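Local structure of UPF0141 protein yjdB (Campylobacter jejuni subsp. jejuni HB93-13, 4TN0) at residues Leu274-Asn280 and Leu307-Pro311; Ser156-Tyr162 and Thr192-Leu197; Thr16-Val21 and Ser216-Phe222. The protein transfers phosphoethanolamine as a zinc-binding enzyme of the alkaline phosphatase superfamily and is required for polymyxin resistance and motility. Residues are numbered along the deposited sequence.

Contact 1. Residues Leu274-Asn280 and Leu307-Pro311; sequences LKLSQDN and LKANP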
loop_
_atom_site.group_PDB
_atom_site.type_symbol
_atom_site.label_atom_id
_atom_site.label_comp_id
_atom_site.label_asym_id
_atom_site.label_seq_id
_atom_site.Cartn_x
_atom_site.Cartn_y
_atom_site.Cartn_z
ATOM N N LEU A 274 -10.294 -13.369 -4.039
ATOM C CA LEU A 274 -11.002 -13.525 -2.762
ATOM C C LEU A 274 -11.330 -12.193 -2.107
ATOM O O LEU A 274 -10.526 -11.260 -2.174
ATOM C CB LEU A 274 -10.160 -14.358 -1.788
ATOM C CG LEU A 274 -9.877 -15.834 -2.078
ATOM C CD1 LEU A 274 -8.624 -16.239 -1.339
ATOM C CD2 LEU A 274 -11.043 -16.701 -1.655
ATOM N N LYS A 275 -12.484 -12.113 -1.445
ATOM C CA LYS A 275 -12.848 -10.919 -0.681
ATOM C C LYS A 275 -11.870 -10.711 0.490
ATOM O O LYS A 275 -12.021 -11.289 1.578
ATOM C CB LYS A 275 -14.296 -11.014 -0.191
ATOM C CG LYS A 275 -14.788 -9.844 0.664
ATOM C CD LYS A 275 -16.285 -9.972 0.962
ATOM C CE LYS A 275 -16.886 -8.709 1.584
ATOM N NZ LYS A 275 -16.942 -8.757 3.082
ATOM N N LEU A 276 -10.864 -9.877 0.248
ATOM C CA LEU A 276 -9.855 -9.559 1.247
ATOM C C LEU A 276 -9.900 -8.065 1.543
ATOM O O LEU A 276 -10.771 -7.366 1.029
ATOM C CB LEU A 276 -8.479 -9.993 0.756
ATOM C CG LEU A 276 -8.424 -11.478 0.425
ATOM C CD1 LEU A 276 -7.379 -11.765 -0.634
ATOM C CD2 LEU A 276 -8.109 -12.237 1.703
ATOM N N SER A 277 -8.977 -7.585 2.376
ATOM C CA SER A 277 -9.026 -6.211 2.854
ATOM C C SER A 277 -7.792 -5.819 3.655
ATOM O O SER A 277 -6.894 -6.605 3.835
ATOM C CB SER A 277 -10.264 -6.004 3.719
ATOM O OG SER A 277 -10.111 -6.677 4.953
ATOM N N GLN A 278 -7.762 -4.585 4.135
ATOM C CA GLN A 278 -6.666 -4.132 4.974
ATOM C C GLN A 278 -6.597 -4.929 6.278
ATOM O O GLN A 278 -5.541 -4.991 6.925
ATOM C CB GLN A 278 -6.799 -2.633 5.256
ATOM C CG GLN A 278 -6.157 -1.785 4.150
ATOM C CD GLN A 278 -6.671 -0.354 4.082
ATOM O OE1 GLN A 278 -7.402 0.108 4.958
ATOM N NE2 GLN A 278 -6.309 0.349 3.009
ATOM N N ASP A 279 -7.710 -5.550 6.656
ATOM C CA ASP A 279 -7.731 -6.451 7.815
ATOM C C ASP A 279 -6.594 -7.499 7.732
ATOM O O ASP A 279 -5.972 -7.840 8.729
ATOM C CB ASP A 279 -9.090 -7.154 7.918
ATOM C CG ASP A 279 -10.196 -6.239 8.441
ATOM O OD1 ASP A 279 -9.890 -5.106 8.873
ATOM O OD2 ASP A 279 -11.376 -6.675 8.441
ATOM N N ASN A 280 -6.328 -7.964 6.516
ATOM C CA ASN A 280 -5.329 -8.970 6.230
ATOM C C ASN A 280 -3.881 -8.523 6.388
ATOM O O ASN A 280 -2.989 -9.363 6.322
ATOM C CB ASN A 280 -5.502 -9.479 4.795
ATOM C CG ASN A 280 -6.788 -10.237 4.595
ATOM O OD1 ASN A 280 -7.791 -9.679 4.152
ATOM N ND2 ASN A 280 -6.771 -11.523 4.921
ATOM N N LEU A 307 -5.245 -19.444 4.214
ATOM C CA LEU A 307 -5.985 -18.183 4.046
ATOM C C LEU A 307 -7.383 -18.433 3.500
ATOM O O LEU A 307 -7.560 -19.155 2.520
ATOM C CB LEU A 307 -5.195 -17.216 3.130
ATOM C CG LEU A 307 -5.604 -15.806 2.629
ATOM C CD1 LEU A 307 -6.844 -15.745 1.735
ATOM C CD2 LEU A 307 -5.711 -14.791 3.756
ATOM N N LYS A 308 -8.373 -17.837 4.153
ATOM C CA LYS A 308 -9.722 -17.777 3.621
ATOM C C LYS A 308 -10.115 -16.314 3.448
ATOM O O LYS A 308 -9.385 -15.409 3.863
ATOM C CB LYS A 308 -10.708 -18.497 4.542
ATOM C CG LYS A 308 -10.131 -19.733 5.242
ATOM C CD LYS A 308 -11.019 -20.179 6.413
ATOM C CE LYS A 308 -10.584 -21.515 7.014
ATOM N NZ LYS A 308 -11.701 -22.156 7.784
ATOM N N ALA A 309 -11.258 -16.093 2.806
ATOM C CA ALA A 309 -11.801 -14.756 2.614
ATOM C C ALA A 309 -12.339 -14.171 3.914
ATOM O O ALA A 309 -12.512 -14.884 4.902
ATOM C CB ALA A 309 -12.890 -14.779 1.559
ATOM N N ASN A 310 -12.602 -12.866 3.907
ATOM C CA ASN A 310 -13.227 -12.209 5.045
ATOM C C ASN A 310 -14.691 -12.602 5.174
ATOM O O ASN A 310 -15.387 -12.761 4.172
ATOM C CB ASN A 310 -13.133 -10.684 4.925
ATOM C CG ASN A 310 -11.701 -10.174 4.760
ATOM O OD1 ASN A 310 -10.738 -10.941 4.737
ATOM N ND2 ASN A 310 -11.568 -8.860 4.639
ATOM N N PRO A 311 -15.166 -12.745 6.420
ATOM C CA PRO A 311 -16.590 -12.963 6.701
ATOM C C PRO A 311 -17.477 -11.846 6.146
ATOM O O PRO A 311 -18.520 -11.561 6.735
ATOM C CB PRO A 311 -16.644 -12.992 8.231
ATOM C CG PRO A 311 -15.288 -13.493 8.631
ATOM C CD PRO A 311 -14.326 -12.915 7.620
#

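Contact 2. Residues Ser156-Tyr162 and Thr192-Leu197; sequences SHGPTYY and TYDNTL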
loop_
_atom_site.group_PDB
_atom_site.type_symbol
_atom_site.label_atom_id
_atom_site.label_comp_id
_atom_site.label_asym_id
_atom_site.label_seq_id
_atom_site.Cartn_x
_atom_site.Cartn_y
_atom_site.Cartn_z
ATOM N N SER A 156 -1.799 9.548 -5.180
ATOM C CA SER A 156 -2.812 10.304 -5.893
ATOM C C SER A 156 -3.485 11.392 -5.045
ATOM O O SER A 156 -4.609 11.761 -5.335
ATOM C CB SER A 156 -3.902 9.363 -6.400
ATOM O OG SER A 156 -3.424 8.413 -7.327
ATOM N N HIS A 157 -2.822 11.890 -4.010
ATOM C CA HIS A 157 -3.437 12.855 -3.099
ATOM C C HIS A 157 -4.083 13.997 -3.882
ATOM O O HIS A 157 -3.490 14.513 -4.814
ATOM C CB HIS A 157 -2.390 13.419 -2.123
ATOM C CG HIS A 157 -2.953 14.372 -1.111
ATOM N ND1 HIS A 157 -2.816 15.745 -1.221
ATOM C CD2 HIS A 157 -3.633 14.153 0.042
ATOM C CE1 HIS A 157 -3.401 16.330 -0.189
ATOM N NE2 HIS A 157 -3.904 15.385 0.593
ATOM N N GLY A 158 -5.319 14.339 -3.551
ATOM C CA GLY A 158 -6.028 15.423 -4.215
ATOM C C GLY A 158 -6.248 16.574 -3.257
ATOM O O GLY A 158 -5.898 16.470 -2.075
ATOM N N PRO A 159 -6.843 17.679 -3.736
ATOM C CA PRO A 159 -7.380 17.939 -5.083
ATOM C C PRO A 159 -6.368 18.340 -6.172
ATOM O O PRO A 159 -6.737 18.359 -7.358
ATOM C CB PRO A 159 -8.352 19.088 -4.830
ATOM C CG PRO A 159 -7.718 19.831 -3.706
ATOM C CD PRO A 159 -7.142 18.782 -2.804
ATOM N N THR A 160 -5.119 18.615 -5.799
ATOM C CA THR A 160 -4.095 18.989 -6.782
ATOM C C THR A 160 -3.433 17.765 -7.433
ATOM O O THR A 160 -2.199 17.627 -7.382
ATOM C CB THR A 160 -2.966 19.833 -6.155
ATOM O OG1 THR A 160 -2.392 19.117 -5.061
ATOM C CG2 THR A 160 -3.478 21.189 -5.690
ATOM N N TYR A 161 -4.243 16.894 -8.037
ATOM C CA TYR A 161 -3.751 15.679 -8.673
ATOM C C TYR A 161 -2.625 15.895 -9.679
ATOM O O TYR A 161 -1.680 15.109 -9.746
ATOM C CB TYR A 161 -4.886 14.965 -9.398
ATOM C CG TYR A 161 -6.100 14.670 -8.559
ATOM C CD1 TYR A 161 -6.051 13.682 -7.587
ATOM C CD2 TYR A 161 -7.317 15.318 -8.787
ATOM C CE1 TYR A 161 -7.160 13.380 -6.815
ATOM C CE2 TYR A 161 -8.445 15.025 -8.020
ATOM C CZ TYR A 161 -8.359 14.039 -7.034
ATOM O OH TYR A 161 -9.439 13.704 -6.246
ATOM N N TYR A 162 -2.735 16.961 -10.464
ATOM C CA TYR A 162 -1.802 17.226 -11.557
ATOM C C TYR A 162 -0.391 17.482 -11.039
ATOM O O TYR A 162 0.558 17.474 -11.811
ATOM C CB TYR A 162 -2.285 18.422 -12.391
ATOM C CG TYR A 162 -2.186 19.724 -11.652
ATOM C CD1 TYR A 162 -3.172 20.111 -10.765
ATOM C CD2 TYR A 162 -1.099 20.573 -11.841
ATOM C CE1 TYR A 162 -3.085 21.304 -10.075
ATOM C CE2 TYR A 162 -1.000 21.774 -11.153
ATOM C CZ TYR A 162 -1.995 22.135 -10.276
ATOM O OH TYR A 162 -1.912 23.324 -9.588
ATOM N N THR A 192 -6.274 13.024 -15.465
ATOM C CA THR A 192 -5.309 13.505 -14.485
ATOM C C THR A 192 -5.125 12.496 -13.367
ATOM O O THR A 192 -4.007 12.238 -12.922
ATOM C CB THR A 192 -5.756 14.845 -13.892
ATOM O OG1 THR A 192 -6.285 15.669 -14.941
ATOM C CG2 THR A 192 -4.606 15.549 -13.203
ATOM N N TYR A 193 -6.243 11.924 -12.927
ATOM C CA TYR A 193 -6.248 10.949 -11.849
ATOM C C TYR A 193 -5.503 9.692 -12.284
ATOM O O TYR A 193 -4.730 9.124 -11.499
ATOM C CB TYR A 193 -7.697 10.629 -11.404
ATOM C CG TYR A 193 -7.776 9.620 -10.269
ATOM C CD1 TYR A 193 -7.480 9.995 -8.959
ATOM C CD2 TYR A 193 -8.154 8.296 -10.506
ATOM C CE1 TYR A 193 -7.528 9.074 -7.912
ATOM C CE2 TYR A 193 -8.224 7.370 -9.464
ATOM C CZ TYR A 193 -7.913 7.770 -8.172
ATOM O OH TYR A 193 -7.976 6.869 -7.141
ATOM N N ASP A 194 -5.740 9.272 -13.527
ATOM C CA ASP A 194 -5.110 8.088 -14.099
ATOM C C ASP A 194 -3.598 8.245 -14.308
ATOM O O ASP A 194 -2.818 7.282 -14.136
ATOM C CB ASP A 194 -5.778 7.732 -15.417
ATOM C CG ASP A 194 -7.130 7.095 -15.214
ATOM O OD1 ASP A 194 -7.449 6.767 -14.053
ATOM O OD2 ASP A 194 -7.855 6.878 -16.202
ATOM N N ASN A 195 -3.184 9.456 -14.671
ATOM C CA ASN A 195 -1.761 9.762 -14.759
ATOM C C ASN A 195 -1.067 9.513 -13.432
ATOM O O ASN A 195 0.037 8.980 -13.410
ATOM C CB ASN A 195 -1.522 11.213 -15.177
ATOM C CG ASN A 195 -1.825 11.462 -16.626
ATOM O OD1 ASN A 195 -1.891 10.536 -17.433
ATOM N ND2 ASN A 195 -2.026 12.731 -16.968
ATOM N N THR A 196 -1.706 9.905 -12.330
ATOM C CA THR A 196 -1.113 9.706 -11.017
ATOM C C THR A 196 -0.958 8.216 -10.729
ATOM O O THR A 196 -0.007 7.805 -10.075
ATOM C CB THR A 196 -1.948 10.348 -9.880
ATOM O OG1 THR A 196 -3.177 9.619 -9.692
ATOM C CG2 THR A 196 -2.261 11.753 -10.204
ATOM N N LEU A 197 -1.897 7.415 -11.224
ATOM C CA LEU A 197 -1.835 5.962 -11.052
ATOM C C LEU A 197 -0.687 5.367 -11.877
ATOM O O LEU A 197 0.023 4.460 -11.420
ATOM C CB LEU A 197 -3.168 5.325 -11.458
ATOM C CG LEU A 197 -4.417 5.643 -10.610
ATOM C CD1 LEU A 197 -5.655 4.966 -11.160
ATOM C CD2 LEU A 197 -4.216 5.248 -9.146
#

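Contact 3. Residues Thr16-Val21 and Ser216-Phe222; sequences TKKLLV and SYESSLF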
loop_
_atom_site.group_PDB
_atom_site.type_symbol
_atom_site.label_atom_id
_atom_site.label_comp_id
_atom_site.label_asym_id
_atom_site.label_seq_id
_atom_site.Cartn_x
_atom_site.Cartn_y
_atom_site.Cartn_z
ATOM N N THR A 16 16.678 -17.770 6.623
ATOM C CA THR A 16 16.692 -17.415 5.188
ATOM C C THR A 16 16.928 -15.899 5.015
ATOM O O THR A 16 16.605 -15.103 5.900
ATOM C CB THR A 16 15.358 -17.801 4.462
ATOM O OG1 THR A 16 14.979 -19.137 4.803
ATOM C CG2 THR A 16 15.512 -17.731 2.943
ATOM N N LYS A 17 17.494 -15.480 3.892
ATOM C CA LYS A 17 17.749 -14.054 3.715
ATOM C C LYS A 17 16.513 -13.419 3.041
ATOM O O LYS A 17 16.112 -13.827 1.949
ATOM C CB LYS A 17 19.040 -13.847 2.907
ATOM C CG LYS A 17 20.248 -14.529 3.570
ATOM C CD LYS A 17 21.471 -13.630 3.768
ATOM C CE LYS A 17 22.646 -14.417 4.404
ATOM N NZ LYS A 17 23.250 -15.519 3.573
ATOM N N LYS A 18 15.895 -12.442 3.714
ATOM C CA LYS A 18 14.578 -11.925 3.301
ATOM C C LYS A 18 14.490 -10.388 3.180
ATOM O O LYS A 18 15.085 -9.639 3.970
ATOM C CB LYS A 18 13.492 -12.408 4.278
ATOM C CG LYS A 18 13.096 -13.869 4.167
ATOM C CD LYS A 18 12.090 -14.223 5.253
ATOM C CE LYS A 18 11.412 -15.551 4.980
ATOM N NZ LYS A 18 10.246 -15.411 4.046
ATOM N N LEU A 19 13.738 -9.928 2.181
ATOM C CA LEU A 19 13.463 -8.496 2.003
ATOM C C LEU A 19 12.036 -8.219 1.549
ATOM O O LEU A 19 11.679 -8.537 0.414
ATOM C CB LEU A 19 14.437 -7.885 0.991
ATOM C CG LEU A 19 14.160 -6.435 0.579
ATOM C CD1 LEU A 19 14.098 -5.518 1.790
ATOM C CD2 LEU A 19 15.196 -5.939 -0.430
ATOM N N LEU A 20 11.243 -7.576 2.405
ATOM C CA LEU A 20 9.893 -7.171 2.008
ATOM C C LEU A 20 9.830 -5.642 1.862
ATOM O O LEU A 20 10.214 -4.898 2.768
ATOM C CB LEU A 20 8.832 -7.670 3.006
ATOM C CG LEU A 20 7.380 -7.291 2.679
ATOM C CD1 LEU A 20 7.005 -7.847 1.320
ATOM C CD2 LEU A 20 6.378 -7.765 3.734
ATOM N N VAL A 21 9.389 -5.194 0.692
ATOM C CA VAL A 21 9.118 -3.775 0.466
ATOM C C VAL A 21 7.605 -3.589 0.480
ATOM O O VAL A 21 6.890 -4.126 -0.375
ATOM C CB VAL A 21 9.719 -3.248 -0.876
ATOM C CG1 VAL A 21 9.223 -1.844 -1.169
ATOM C CG2 VAL A 21 11.260 -3.269 -0.860
ATOM N N SER A 216 20.651 -11.931 -3.699
ATOM C CA SER A 216 21.283 -12.540 -2.544
ATOM C C SER A 216 20.160 -12.811 -1.525
ATOM O O SER A 216 20.335 -13.532 -0.545
ATOM C CB SER A 216 22.369 -11.625 -1.976
ATOM O OG SER A 216 22.945 -12.145 -0.789
ATOM N N TYR A 217 19.005 -12.195 -1.788
ATOM C CA TYR A 217 17.814 -12.214 -0.935
ATOM C C TYR A 217 16.551 -12.767 -1.608
ATOM O O TYR A 217 16.423 -12.787 -2.835
ATOM C CB TYR A 217 17.496 -10.808 -0.443
ATOM C CG TYR A 217 18.444 -10.245 0.575
ATOM C CD1 TYR A 217 18.161 -10.340 1.931
ATOM C CD2 TYR A 217 19.607 -9.596 0.188
ATOM C CE1 TYR A 217 19.010 -9.810 2.876
ATOM C CE2 TYR A 217 20.470 -9.061 1.129
ATOM C CZ TYR A 217 20.164 -9.172 2.474
ATOM O OH TYR A 217 21.012 -8.641 3.420
ATOM N N GLU A 218 15.609 -13.199 -0.777
ATOM C CA GLU A 218 14.262 -13.473 -1.239
ATOM C C GLU A 218 13.469 -12.168 -1.076
ATOM O O GLU A 218 13.278 -11.670 0.047
ATOM C CB GLU A 218 13.621 -14.610 -0.437
ATOM C CG GLU A 218 12.119 -14.446 -0.210
ATOM C CD GLU A 218 11.540 -15.496 0.720
ATOM O OE1 GLU A 218 10.480 -15.230 1.342
ATOM O OE2 GLU A 218 12.140 -16.592 0.820
ATOM N N SER A 219 13.024 -11.607 -2.198
ATOM C CA SER A 219 12.458 -10.261 -2.185
ATOM C C SER A 219 10.988 -10.262 -2.567
ATOM O O SER A 219 10.557 -10.969 -3.486
ATOM C CB SER A 219 13.235 -9.345 -3.131
ATOM O OG SER A 219 14.578 -9.187 -2.699
ATOM N N SER A 220 10.219 -9.458 -1.847
ATOM C CA SER A 220 8.819 -9.266 -2.182
ATOM C C SER A 220 8.423 -7.793 -2.155
ATOM O O SER A 220 8.941 -7.005 -1.346
ATOM C CB SER A 220 7.939 -10.062 -1.230
ATOM O OG SER A 220 8.243 -11.440 -1.321
ATOM N N LEU A 221 7.523 -7.428 -3.067
ATOM C CA LEU A 221 6.849 -6.137 -3.035
ATOM C C LEU A 221 5.359 -6.317 -2.743
ATOM O O LEU A 221 4.664 -7.097 -3.418
ATOM C CB LEU A 221 7.041 -5.387 -4.351
ATOM C CG LEU A 221 6.119 -4.178 -4.565
ATOM C CD1 LEU A 221 6.401 -3.094 -3.544
ATOM C CD2 LEU A 221 6.288 -3.628 -5.979
ATOM N N PHE A 222 4.873 -5.612 -1.722
ATOM C CA PHE A 222 3.438 -5.538 -1.495
ATOM C C PHE A 222 3.007 -4.082 -1.469
ATOM O O PHE A 222 3.549 -3.271 -0.694
ATOM C CB PHE A 222 3.011 -6.242 -0.200
ATOM C CG PHE A 222 1.518 -6.387 -0.074
ATOM C CD1 PHE A 222 0.793 -7.019 -1.067
ATOM C CD2 PHE A 222 0.842 -5.869 1.013
ATOM C CE1 PHE A 222 -0.581 -7.130 -0.980
ATOM C CE2 PHE A 222 -0.510 -5.988 1.114
ATOM C CZ PHE A 222 -1.234 -6.622 0.114
#

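Contact 1. Residues Leu274-Asn280 and Leu307-Pro311
The short edge strand 276-277 of the central sheet of the alkaline phosphatase-like fold and the last modelled residues, Leu307-Pro311, come together through a single backbone hydrogen bond, Asn310 N to Lys275 O (2.9 Å, nearly linear at 177°). The backbones approach most closely beside it, with Lys275 CA and Ala309 CA 5.2 Å apart; the tail has no regular secondary structure and runs along the strand without extending the sheet. The other flank of the strand is bonded to strand 53-59 through Leu276, Asn57 and Ser59. On the apolar side, Leu307 CD1 sits against Leu274 CD1 (3.6 Å) and Leu276 CD2 (3.7 Å), while Ala309 CB lies 4.2 Å from Leu274 CD2. Asn310 is the residue most covered by the opposing segment; its side chain settles beside Ser277 and Asn280 at the turn out of the strand. The CA-to-CB bond of Gln278 points away from the tail; its amide bonds to Cys61 N and to O of the zinc ligand Asp226. The turn is held locally: Asn280 N donates to Ser277 O (3.1 Å), Asn280 OD1 accepts from Ser277 N (3.0 Å), and in an ST turn Ser277 OG accepts from Asp279 N at 3.2 Å.

Contact 2. Residues Ser156-Tyr162 and Thr192-Leu197
Two tyrosines set the shape of this contact, in which the loop following strand 146-152 of the alkaline phosphatase-like fold lies against helix 186-211. Tyr161, an m rotamer with its CA-to-CB bond toward the helix, meets the ring of Tyr193, a t rotamer. The result is an offset edge-to-face pair: the edge of Tyr193 faces the Tyr161 ring, with planes at 89° and centroids 5.9 Å apart. Both hydroxyls reach beyond the pair, Tyr161 OH to Glu229 and Tyr193 OH to Thr27 O. Tyr162 adopts the p rotamer, which carries its ring away from the helix, so that its backbone N (3.6 Å) and CB (3.8 Å) meet Thr192 CG2. Thr196, also p, turns OG1 back to Tyr193 O (2.4 Å, a very short hydrogen bond) and presents CG2 to Tyr161 O (3.4 Å). Its proton thus used, Thr196 OG1 accepts from Ser156 OG (2.7 Å). The side chain of Ser156 lies about 9 Å from the bound zinc; its backbone bonds to the zinc ligand Glu26. The hydrogen-bond chain from Ser156 OG through Thr196 OG1 to Tyr193 O satisfies buried polar groups within an aromatic and methyl-lined interface, tying a near-metal loop to the helix.

Contact 3. Residues Thr16-Val21 and Ser216-Phe222
Strands 18-24 and 218-224 are parallel neighbours in the central sheet of the alkaline phosphatase-like fold, their axes here 4.7 Å apart at 11°. Five backbone hydrogen bonds alternate between them, all 2.8 Å: Glu218 N to Lys17 O, Leu19 N to Glu218 O, Ser220 N to Leu19 O, Val21 N to Ser220 O and Phe222 N to Val21 O. The intervening Lys18 and Leu20 bond to strand 146-152, Lys18 also to the preceding Asp145, and Ser219 to Asn260. On the face carrying Lys18, Leu20, Glu218 and Ser220, Lys18 NZ makes a salt bridge to Glu218 OE1 (2.7 Å) and a cation-pi contact with Tyr288, whose hydroxyl bonds Ser220 OG. The face of Leu19, Val21, Ser219 and Leu221 packs on helix 186-211, with Val21 CG1 3.9 Å from Leu221 CD1. Tyr217 OH bonds Ser144 O. Backbone polarity is therefore met largely by neighbouring strands, the Asn147 and Asn260 side chains adding bonds, while Lys18 offsets the charge of Glu218, whose OE2 also lies near Asp261 OD2.

Contact 3 joins strands from distant parts of the sequence, and contact 2 falls within the span between them; contact 1 follows near the C-terminus. Contacts 1 and 3 reach the same mixed sheet, at edge strand 276-277 and inner strands 18-24 and 218-224; their centres lie about 23 Å apart, their nearest atoms about 7 Å. Contact 2 lies across the chain's centre from contact 3, centres about 30 Å apart, yet helix 186-211 serves both, carrying Thr192-Leu197 and packing on the Leu19, Val21, Ser219 and Leu221 face before strand 218-224. Contacts 1 and 2, nearest atoms about 12 Å apart, both border the zinc-ligand region: Gln278 bonds to Asp226 and Ser156 to Glu26.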